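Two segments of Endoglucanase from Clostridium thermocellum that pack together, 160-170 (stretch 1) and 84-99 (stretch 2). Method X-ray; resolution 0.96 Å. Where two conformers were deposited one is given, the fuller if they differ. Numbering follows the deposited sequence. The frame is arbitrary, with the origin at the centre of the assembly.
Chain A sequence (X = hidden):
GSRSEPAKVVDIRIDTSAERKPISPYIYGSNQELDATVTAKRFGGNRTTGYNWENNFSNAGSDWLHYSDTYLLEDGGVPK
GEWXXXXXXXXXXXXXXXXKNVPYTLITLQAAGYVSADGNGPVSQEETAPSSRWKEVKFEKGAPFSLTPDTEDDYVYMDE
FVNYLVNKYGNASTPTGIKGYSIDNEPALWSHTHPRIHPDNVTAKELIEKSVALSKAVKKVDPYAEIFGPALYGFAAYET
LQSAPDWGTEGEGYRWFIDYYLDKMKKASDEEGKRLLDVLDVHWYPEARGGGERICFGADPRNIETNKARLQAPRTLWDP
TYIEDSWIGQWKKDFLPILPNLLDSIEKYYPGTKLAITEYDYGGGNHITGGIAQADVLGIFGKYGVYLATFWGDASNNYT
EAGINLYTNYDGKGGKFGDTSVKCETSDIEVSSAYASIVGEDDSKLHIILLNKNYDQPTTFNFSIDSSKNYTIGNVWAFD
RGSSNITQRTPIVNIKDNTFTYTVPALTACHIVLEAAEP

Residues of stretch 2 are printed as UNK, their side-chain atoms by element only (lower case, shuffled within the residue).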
ATOM      1  N   GLU A 160      -6.740  -4.167 -24.706  1.00  6.04           N
ATOM      2  CA  GLU A 160      -6.537  -3.052 -25.594  1.00  5.94           C
ATOM      3  C   GLU A 160      -6.061  -1.806 -24.812  1.00  5.77           C
ATOM      4  O   GLU A 160      -5.204  -1.046 -25.283  1.00  5.98           O
ATOM      5  CB  GLU A 160      -7.810  -2.773 -26.386  1.00  6.20           C
ATOM      6  CG  GLU A 160      -7.582  -1.771 -27.510  1.00  6.84           C
ATOM      7  CD  GLU A 160      -8.801  -1.676 -28.424  1.00  6.29           C
ATOM      8  OE1 GLU A 160      -9.939  -1.432 -27.904  1.00  7.61           O
ATOM      9  OE2 GLU A 160      -8.627  -1.851 -29.664  1.00  7.41           O
ATOM     10  N   PHE A 161      -6.612  -1.615 -23.599  1.00  5.83           N
ATOM     11  CA  PHE A 161      -6.176  -0.530 -22.710  1.00  5.60           C
ATOM     12  C   PHE A 161      -4.678  -0.728 -22.375  1.00  5.69           C
ATOM     13  O   PHE A 161      -3.859   0.209 -22.500  1.00  5.87           O
ATOM     14  CB  PHE A 161      -7.071  -0.588 -21.479  1.00  6.05           C
ATOM     15  CG  PHE A 161      -6.844   0.405 -20.350  1.00  6.00           C
ATOM     16  CD1 PHE A 161      -6.068   1.554 -20.458  1.00  6.30           C
ATOM     17  CD2 PHE A 161      -7.512   0.136 -19.150  1.00  6.47           C
ATOM     18  CE1 PHE A 161      -5.928   2.395 -19.367  1.00  6.94           C
ATOM     19  CE2 PHE A 161      -7.382   0.995 -18.060  1.00  7.09           C
ATOM     20  CZ  PHE A 161      -6.597   2.120 -18.174  1.00  7.35           C
ATOM     21  N   VAL A 162      -4.312  -1.924 -21.909  1.00  5.51           N
ATOM     22  CA  VAL A 162      -2.901  -2.196 -21.600  1.00  5.26           C
ATOM     23  C   VAL A 162      -2.030  -1.970 -22.831  1.00  5.57           C
ATOM     24  O   VAL A 162      -0.938  -1.394 -22.760  1.00  6.07           O
ATOM     25  CB  VAL A 162      -2.731  -3.590 -20.980  1.00  6.19           C
ATOM     26  CG1 VAL A 162      -1.255  -3.913 -20.784  1.00  6.55           C
ATOM     27  CG2 VAL A 162      -3.468  -3.650 -19.651  1.00  6.95           C
ATOM     28  N   ASN A 163      -2.497  -2.429 -24.005  1.00  5.71           N
ATOM     29  CA  ASN A 163      -1.705  -2.231 -25.227  1.00  5.78           C
ATOM     30  C   ASN A 163      -1.462  -0.719 -25.479  1.00  6.11           C
ATOM     31  O   ASN A 163      -0.362  -0.325 -25.907  1.00  6.57           O
ATOM     32  CB  ASN A 163      -2.454  -2.859 -26.417  1.00  6.56           C
ATOM     33  CG  ASN A 163      -1.684  -2.650 -27.695  1.00  7.74           C
ATOM     34  OD1 ASN A 163      -0.636  -3.301 -27.909  1.00  9.10           O
ATOM     35  ND2 ASN A 163      -2.133  -1.708 -28.534  1.00  8.64           N
ATOM     36  N   TYR A 164      -2.473   0.122 -25.244  1.00  6.33           N
ATOM     37  CA  TYR A 164      -2.301   1.558 -25.438  1.00  6.33           C
ATOM     38  C   TYR A 164      -1.183   2.094 -24.529  1.00  6.01           C
ATOM     39  O   TYR A 164      -0.321   2.904 -24.957  1.00  6.80           O
ATOM     40  CB  TYR A 164      -3.640   2.256 -25.171  1.00  6.95           C
ATOM     41  CG  TYR A 164      -3.604   3.742 -25.396  1.00  7.06           C
ATOM     42  CD1 TYR A 164      -4.060   4.248 -26.611  1.00  8.26           C
ATOM     43  CD2 TYR A 164      -3.179   4.649 -24.415  1.00  8.37           C
ATOM     44  CE1 TYR A 164      -4.048   5.616 -26.882  1.00 10.47           C
ATOM     45  CE2 TYR A 164      -3.176   6.019 -24.704  1.00 10.05           C
ATOM     46  CZ  TYR A 164      -3.592   6.496 -25.950  1.00 10.86           C
ATOM     47  OH  TYR A 164      -3.556   7.870 -26.156  1.00 15.23           O
ATOM     48  N   LEU A 165      -1.204   1.652 -23.282  1.00  6.03           N
ATOM     49  CA  LEU A 165      -0.197   2.090 -22.295  1.00  5.95           C
ATOM     50  C   LEU A 165       1.215   1.584 -22.684  1.00  5.82           C
ATOM     51  O   LEU A 165       2.189   2.348 -22.613  1.00  6.97           O
ATOM     52  CB  LEU A 165      -0.585   1.613 -20.908  1.00  6.10           C
ATOM     53  CG  LEU A 165      -1.881   2.226 -20.393  1.00  6.32           C
ATOM     54  CD1 LEU A 165      -2.272   1.544 -19.064  1.00  6.72           C
ATOM     55  CD2 LEU A 165      -1.830   3.718 -20.219  1.00  7.00           C
ATOM     56  N   VAL A 166       1.317   0.308 -23.051  1.00  6.08           N
ATOM     57  CA  VAL A 166       2.614  -0.255 -23.438  1.00  6.23           C
ATOM     58  C   VAL A 166       3.136   0.424 -24.704  1.00  6.87           C
ATOM     59  O   VAL A 166       4.347   0.697 -24.821  1.00  7.46           O
ATOM     60  CB  VAL A 166       2.491  -1.778 -23.649  1.00  7.36           C
ATOM     61  CG1 VAL A 166       3.740  -2.381 -24.264  1.00  8.75           C
ATOM     62  CG2 VAL A 166       2.191  -2.427 -22.307  1.00  7.73           C
ATOM     63  N   ASN A 167       2.258   0.724 -25.662  1.00  7.35           N
ATOM     64  CA  ASN A 167       2.660   1.467 -26.840  1.00  7.47           C
ATOM     65  C   ASN A 167       3.266   2.822 -26.467  1.00  7.56           C
ATOM     66  O   ASN A 167       4.261   3.260 -27.060  1.00  8.77           O
ATOM     67  CB  ASN A 167       1.453   1.627 -27.763  1.00  8.75           C
ATOM     68  CG  ASN A 167       1.809   2.418 -29.007  1.00 11.21           C
ATOM     69  OD1 ASN A 167       1.516   3.637 -29.051  1.00 14.32           O
ATOM     70  ND2 ASN A 167       2.514   1.823 -29.920  1.00 12.27           N
ATOM     71  N   LYS A 168       2.646   3.504 -25.499  1.00  7.20           N
ATOM     72  CA  LYS A 168       3.105   4.837 -25.126  1.00  7.27           C
ATOM     73  C   LYS A 168       4.398   4.808 -24.315  1.00  6.88           C
ATOM     74  O   LYS A 168       5.266   5.649 -24.517  1.00  8.28           O
ATOM     75  CB  LYS A 168       2.007   5.566 -24.373  1.00  7.76           C
ATOM     76  CG  LYS A 168       2.384   6.984 -24.011  1.00  8.93           C
ATOM     77  CD  LYS A 168       1.191   7.771 -23.459  1.00 10.59           C
ATOM     78  CE  LYS A 168       1.595   9.184 -22.951  1.00 13.11           C
ATOM     79  NZ  LYS A 168       2.848   9.136 -22.214  0.50 21.37           N
ATOM     80  N   TYR A 169       4.472   3.897 -23.335  1.00  6.33           N
ATOM     81  CA  TYR A 169       5.491   3.970 -22.294  1.00  6.59           C
ATOM     82  C   TYR A 169       6.551   2.894 -22.381  1.00  7.23           C
ATOM     83  O   TYR A 169       7.518   2.947 -21.592  1.00  8.55           O
ATOM     84  CB  TYR A 169       4.836   3.909 -20.906  1.00  7.24           C
ATOM     85  CG  TYR A 169       3.991   5.110 -20.601  1.00  6.60           C
ATOM     86  CD1 TYR A 169       4.555   6.354 -20.495  1.00  6.83           C
ATOM     87  CD2 TYR A 169       2.617   4.981 -20.429  1.00  7.03           C
ATOM     88  CE1 TYR A 169       3.788   7.481 -20.185  1.00  6.93           C
ATOM     89  CE2 TYR A 169       1.843   6.062 -20.094  1.00  7.34           C
ATOM     90  CZ  TYR A 169       2.422   7.323 -20.006  1.00  7.22           C
ATOM     91  OH  TYR A 169       1.606   8.381 -19.648  1.00  8.37           O
ATOM     92  N   GLY A 170       6.371   1.891 -23.233  1.00  7.09           N
ATOM     93  CA  GLY A 170       7.171   0.693 -23.158  1.00  7.50           C
ATOM     94  C   GLY A 170       6.537  -0.324 -22.179  1.00  6.61           C
ATOM     95  O   GLY A 170       5.704   0.058 -21.341  1.00  7.51           O
ATOM     96  N   UNK A  84     -10.984  14.004 -24.166  1.00 11.20           N
ATOM     97  CA  UNK A  84     -11.478  12.952 -25.032  1.00 12.82           C
ATOM     98  C   UNK A  84     -10.353  12.051 -25.542  1.00 10.53           C
ATOM     99  O   UNK A  84     -10.627  11.156 -26.324  1.00 12.23           O
ATOM    100  o   UNK A  84     -11.287  14.336 -26.985  1.00 17.66           O
ATOM    101  c   UNK A  84     -12.203  13.548 -26.247  1.00 15.28           C
ATOM    102  N   UNK A  85      -9.098  12.219 -25.080  1.00  8.95           N
ATOM    103  CA  UNK A  85      -8.030  11.342 -25.517  1.00  8.27           C
ATOM    104  C   UNK A  85      -8.063  10.074 -24.688  1.00  7.31           C
ATOM    105  O   UNK A  85      -8.154  10.153 -23.423  1.00  7.09           O
ATOM    106  c   UNK A  85      -5.508  11.161 -25.815  1.00  9.92           C
ATOM    107  c   UNK A  85      -6.683  12.011 -25.374  1.00  9.23           C
ATOM    108  o   UNK A  85      -6.714  13.219 -26.111  1.00 11.67           O
ATOM    109  N   UNK A  86      -8.049   8.890 -25.310  1.00  7.94           N
ATOM    110  CA  UNK A  86      -8.091   7.641 -24.542  1.00  7.33           C
ATOM    111  C   UNK A  86      -7.043   7.640 -23.430  1.00  6.35           C
ATOM    112  O   UNK A  86      -5.888   8.043 -23.627  1.00  7.19           O
ATOM    113  c   UNK A  86      -7.968   8.642 -26.768  1.00 10.02           C
ATOM    114  c   UNK A  86      -7.835   6.536 -25.569  1.00  9.18           C
ATOM    115  c   UNK A  86      -8.399   7.169 -26.865  1.00 11.48           C
ATOM    116  N   UNK A  87      -7.481   7.123 -22.281  1.00  6.13           N
ATOM    117  CA  UNK A  87      -6.599   6.902 -21.137  1.00  6.14           C
ATOM    118  C   UNK A  87      -5.958   8.157 -20.604  1.00  6.26           C
ATOM    119  O   UNK A  87      -5.021   8.030 -19.791  1.00  6.33           O
ATOM    120  c   UNK A  87      -5.531   5.824 -21.448  1.00  7.21           C
ATOM    121  N   UNK A  88      -6.448   9.363 -20.932  1.00  6.27           N
ATOM    122  CA  UNK A  88      -5.759  10.573 -20.443  1.00  5.88           C
ATOM    123  C   UNK A  88      -5.761  10.659 -18.926  1.00  5.66           C
ATOM    124  O   UNK A  88      -4.813  11.251 -18.346  1.00  6.32           O
ATOM    125  c   UNK A  88      -6.324  11.826 -21.078  1.00  6.74           C
ATOM    126  o   UNK A  88      -7.683  11.957 -20.691  1.00  7.21           O
ATOM    127  N   UNK A  89      -6.761  10.126 -18.230  1.00  5.98           N
ATOM    128  CA  UNK A  89      -6.679  10.099 -16.756  1.00  6.00           C
ATOM    129  C   UNK A  89      -5.410   9.334 -16.337  1.00  5.70           C
ATOM    130  O   UNK A  89      -4.683   9.773 -15.426  1.00  6.11           O
ATOM    131  c   UNK A  89      -7.760   9.003 -14.744  1.00  6.34           C
ATOM    132  c   UNK A  89      -9.101  10.409 -16.297  1.00  6.42           C
ATOM    133  c   UNK A  89      -7.955   9.444 -16.182  1.00  5.81           C
ATOM    134  N   UNK A  90      -5.190   8.170 -16.931  1.00  5.64           N
ATOM    135  CA  UNK A  90      -4.086   7.282 -16.537  1.00  5.55           C
ATOM    136  C   UNK A  90      -2.747   7.795 -17.049  1.00  5.73           C
ATOM    137  O   UNK A  90      -1.730   7.708 -16.330  1.00  5.97           O
ATOM    138  c   UNK A  90      -5.570   5.329 -16.103  1.00  8.48           C
ATOM    139  c   UNK A  90      -4.404   5.842 -16.954  1.00  6.36           C
ATOM    140  c   UNK A  90      -3.195   4.952 -16.814  1.00  6.96           C
ATOM    141  N   UNK A  91      -2.715   8.347 -18.276  1.00  5.99           N
ATOM    142  CA  UNK A  91      -1.446   8.853 -18.765  1.00  6.47           C
ATOM    143  C   UNK A  91      -1.058  10.151 -18.036  1.00  5.94           C
ATOM    144  O   UNK A  91       0.152  10.379 -17.789  1.00  6.80           O
ATOM    145  o   UNK A  91      -2.419  10.024 -20.682  1.00  7.23           O
ATOM    146  c   UNK A  91      -1.450   9.024 -20.285  1.00  6.82           C
ATOM    147  c   UNK A  91      -1.750   7.712 -20.995  1.00  7.67           C
ATOM    148  N   UNK A  92      -2.024  10.983 -17.627  1.00  6.21           N
ATOM    149  CA  UNK A  92      -1.650  12.114 -16.779  1.00  6.10           C
ATOM    150  C   UNK A  92      -1.106  11.610 -15.439  1.00  5.62           C
ATOM    151  O   UNK A  92      -0.088  12.108 -14.931  1.00  6.24           O
ATOM    152  o   UNK A  92      -3.275  13.576 -17.823  1.00  7.83           O
ATOM    153  c   UNK A  92      -2.508  14.213 -15.648  1.00  7.64           C
ATOM    154  c   UNK A  92      -2.861  13.072 -16.545  1.00  6.87           C
ATOM    155  N   UNK A  93      -1.760  10.583 -14.879  1.00  5.90           N
ATOM    156  CA  UNK A  93      -1.337  10.053 -13.596  1.00  5.39           C
ATOM    157  C   UNK A  93       0.096   9.509 -13.685  1.00  5.43           C
ATOM    158  O   UNK A  93       0.954   9.810 -12.812  1.00  5.74           O
ATOM    159  c   UNK A  93      -1.174   7.313 -11.609  1.00  6.20           C
ATOM    160  c   UNK A  93      -0.968   6.793 -10.346  1.00  6.87           C
ATOM    161  c   UNK A  93      -2.821   8.848 -10.768  1.00  6.21           C
ATOM    162  c   UNK A  93      -2.090   8.368 -11.841  1.00  5.21           C
ATOM    163  c   UNK A  93      -1.671   7.324  -9.275  1.00  6.59           C
ATOM    164  c   UNK A  93      -2.596   8.335  -9.462  1.00  6.78           C
ATOM    165  c   UNK A  93      -2.315   8.910 -13.213  1.00  5.85           C
ATOM    166  N   UNK A  94       0.388   8.714 -14.717  1.00  5.57           N
ATOM    167  CA  UNK A  94       1.717   8.165 -14.880  1.00  5.49           C
ATOM    168  C   UNK A  94       2.738   9.233 -15.262  1.00  5.82           C
ATOM    169  O   UNK A  94       3.885   9.223 -14.784  1.00  6.12           O
ATOM    170  c   UNK A  94       3.726   5.890 -17.015  1.00  6.54           C
ATOM    171  c   UNK A  94       3.009   6.258 -15.922  1.00  6.14           C
ATOM    172  n   UNK A  94       4.819   5.206 -16.564  1.00  6.65           N
ATOM    173  c   UNK A  94       4.773   5.159 -15.226  1.00  6.52           C
ATOM    174  n   UNK A  94       3.687   5.789 -14.788  1.00  6.45           N
ATOM    175  c   UNK A  94       1.698   6.994 -15.843  1.00  6.05           C
ATOM    176  N   UNK A  95       2.343  10.166 -16.141  1.00  5.90           N
ATOM    177  CA  UNK A  95       3.282  11.247 -16.494  1.00  6.04           C
ATOM    178  C   UNK A  95       3.675  12.022 -15.223  1.00  5.85           C
ATOM    179  O   UNK A  95       4.866  12.395 -15.069  1.00  6.51           O
ATOM    180  c   UNK A  95       2.478  11.683 -18.879  1.00  7.29           C
ATOM    181  o   UNK A  95       3.053  10.628 -19.218  1.00  7.74           O
ATOM    182  c   UNK A  95       2.654  12.221 -17.483  1.00  6.58           C
ATOM    183  o   UNK A  95       1.804  12.407 -19.679  1.00  9.01           O
ATOM    184  N   UNK A  96       2.705  12.309 -14.350  1.00  5.90           N
ATOM    185  CA  UNK A  96       3.035  13.021 -13.110  1.00  6.00           C
ATOM    186  C   UNK A  96       3.999  12.169 -12.273  1.00  6.05           C
ATOM    187  O   UNK A  96       5.012  12.704 -11.740  1.00  6.78           O
ATOM    188  c   UNK A  96       1.003  14.554 -12.837  1.00  6.70           C
ATOM    189  c   UNK A  96      -0.856  16.142 -12.217  1.00  7.44           C
ATOM    190  c   UNK A  96      -0.263  14.770 -12.020  1.00  6.86           C
ATOM    191  n   UNK A  96      -2.059  16.325 -11.338  1.00  7.72           N
ATOM    192  c   UNK A  96       1.782  13.329 -12.312  1.00  6.49           C
ATOM    193  N   UNK A  97       3.726  10.881 -12.121  1.00  5.99           N
ATOM    194  CA  UNK A  97       4.618  10.004 -11.334  1.00  5.90           C
ATOM    195  C   UNK A  97       6.021  10.012 -11.917  1.00  5.66           C
ATOM    196  O   UNK A  97       7.024  10.174 -11.172  1.00  6.45           O
ATOM    197  c   UNK A  97       4.044   8.584 -11.309  1.00  6.47           C
ATOM    198  N   UNK A  98       6.157   9.839 -13.244  1.00  6.31           N
ATOM    199  CA  UNK A  98       7.481   9.863 -13.873  1.00  6.39           C
ATOM    200  C   UNK A  98       8.159  11.216 -13.608  1.00  6.56           C
ATOM    201  O   UNK A  98       9.392  11.265 -13.355  1.00  7.24           O
ATOM    202  c   UNK A  98       7.361   9.626 -15.373  1.00  6.93           C
ATOM    203  c   UNK A  98       7.887   7.156 -15.360  1.00  9.48           C
ATOM    204  c   UNK A  98       6.914   8.230 -15.806  1.00  7.61           C
ATOM    205  c   UNK A  98       6.699   8.221 -17.314  1.00  9.40           C
ATOM    206  N   UNK A  99       7.409  12.312 -13.685  1.00  6.82           N
ATOM    207  CA  UNK A  99       8.010  13.641 -13.487  1.00  7.23           C
ATOM    208  C   UNK A  99       8.524  13.836 -12.078  1.00  7.10           C
ATOM    209  O   UNK A  99       9.391  14.705 -11.874  1.00  8.67           O
ATOM    210  c   UNK A  99       6.985  14.723 -13.825  1.00  8.00           C
ATOM    211  o   UNK A  99       6.079  14.993 -12.778  1.00  8.67           O
TER
HETATM  212  O   HOH W   1       2.653  12.378 -22.279  1.00 17.26           O

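Position 84 has one carbon, then one oxygen, and no contact with stretch 1. It is S84. Position 85 has a CB carrying one oxygen and one carbon; the carbon touches Y164. This is T85. T85 CG2 lies 3.8 Å from Y164 OH. Position 86 has three carbons closing a ring onto the backbone N, and its CB sits over one face of the Y164 ring. This is P86. P86 CB is 4.1 Å from Y164 CE1.

Position 87 has a single carbon, touching F161 and Y164. It is A87, the N-cap of the helix that follows. A87 CB is 4.0 Å from both F161 CE1 and Y164 CD2. The CA atoms of F161 and A87 are 7.6 Å apart, a close approach of the two backbones.

Position 88 has one carbon and one oxygen, pointing away: S88. Position 89 has a carbon carrying two carbons, out of reach: V89. Position 90 has the same fork but touches L165 and the edge of the F161 ring. It is V90. V90 CG1 is 3.9 Å from L165 CD2, and V90 CG2 is 4.0 Å from F161 CZ.

Position 91 has a CB with one oxygen and one carbon, a knob among Y164, L165, K168 and Y169. It is T91. T91 CG2 lies 3.8 Å from K168 CD.

Position 92 has the same atoms but points away: T92. Position 93 has one carbon and a six-carbon ring that leads away: F93.

Position 94 has one carbon and a five-membered ring of three carbons and two nitrogens. The ring edge meets the face of Y169, planes at 89°. This is H94. Both ring nitrogens are bonded elsewhere in the structure.

Position 95 has two carbons, the second carrying two oxygens, which reach K168 and Y169. This is D95. Y169 OH donates to D95 OD1 at 2.7 Å. K168 NZ forms a salt bridge to D95 OD1 at 3.4 Å, a weak hydrogen bond.

Position 96 has four carbons in a row ending in nitrogen: K96. Position 97 has one carbon: A97. Both are out of reach. Position 98 has four carbons, forked at the second, touching Y169: L98. L98 CD1 is 4.2 Å from Y169 CE1. Position 99 has one carbon and one oxygen, out of reach: S99.

The two stretches bury 497 Å², both sides summed; the N-to-C directions of their helices differ by 38°. F161, Y164 and L165 pack near the start of helix 88-99. Further along, Y169 fits among T91, H94, D95 and L98. Its hydroxyl bond to D95 anchors the ring. Water 1 links D95 OD2 and K168 NZ, weakly to the latter.

Stretch 2 (84-99) STPASVVTTFHDKALS
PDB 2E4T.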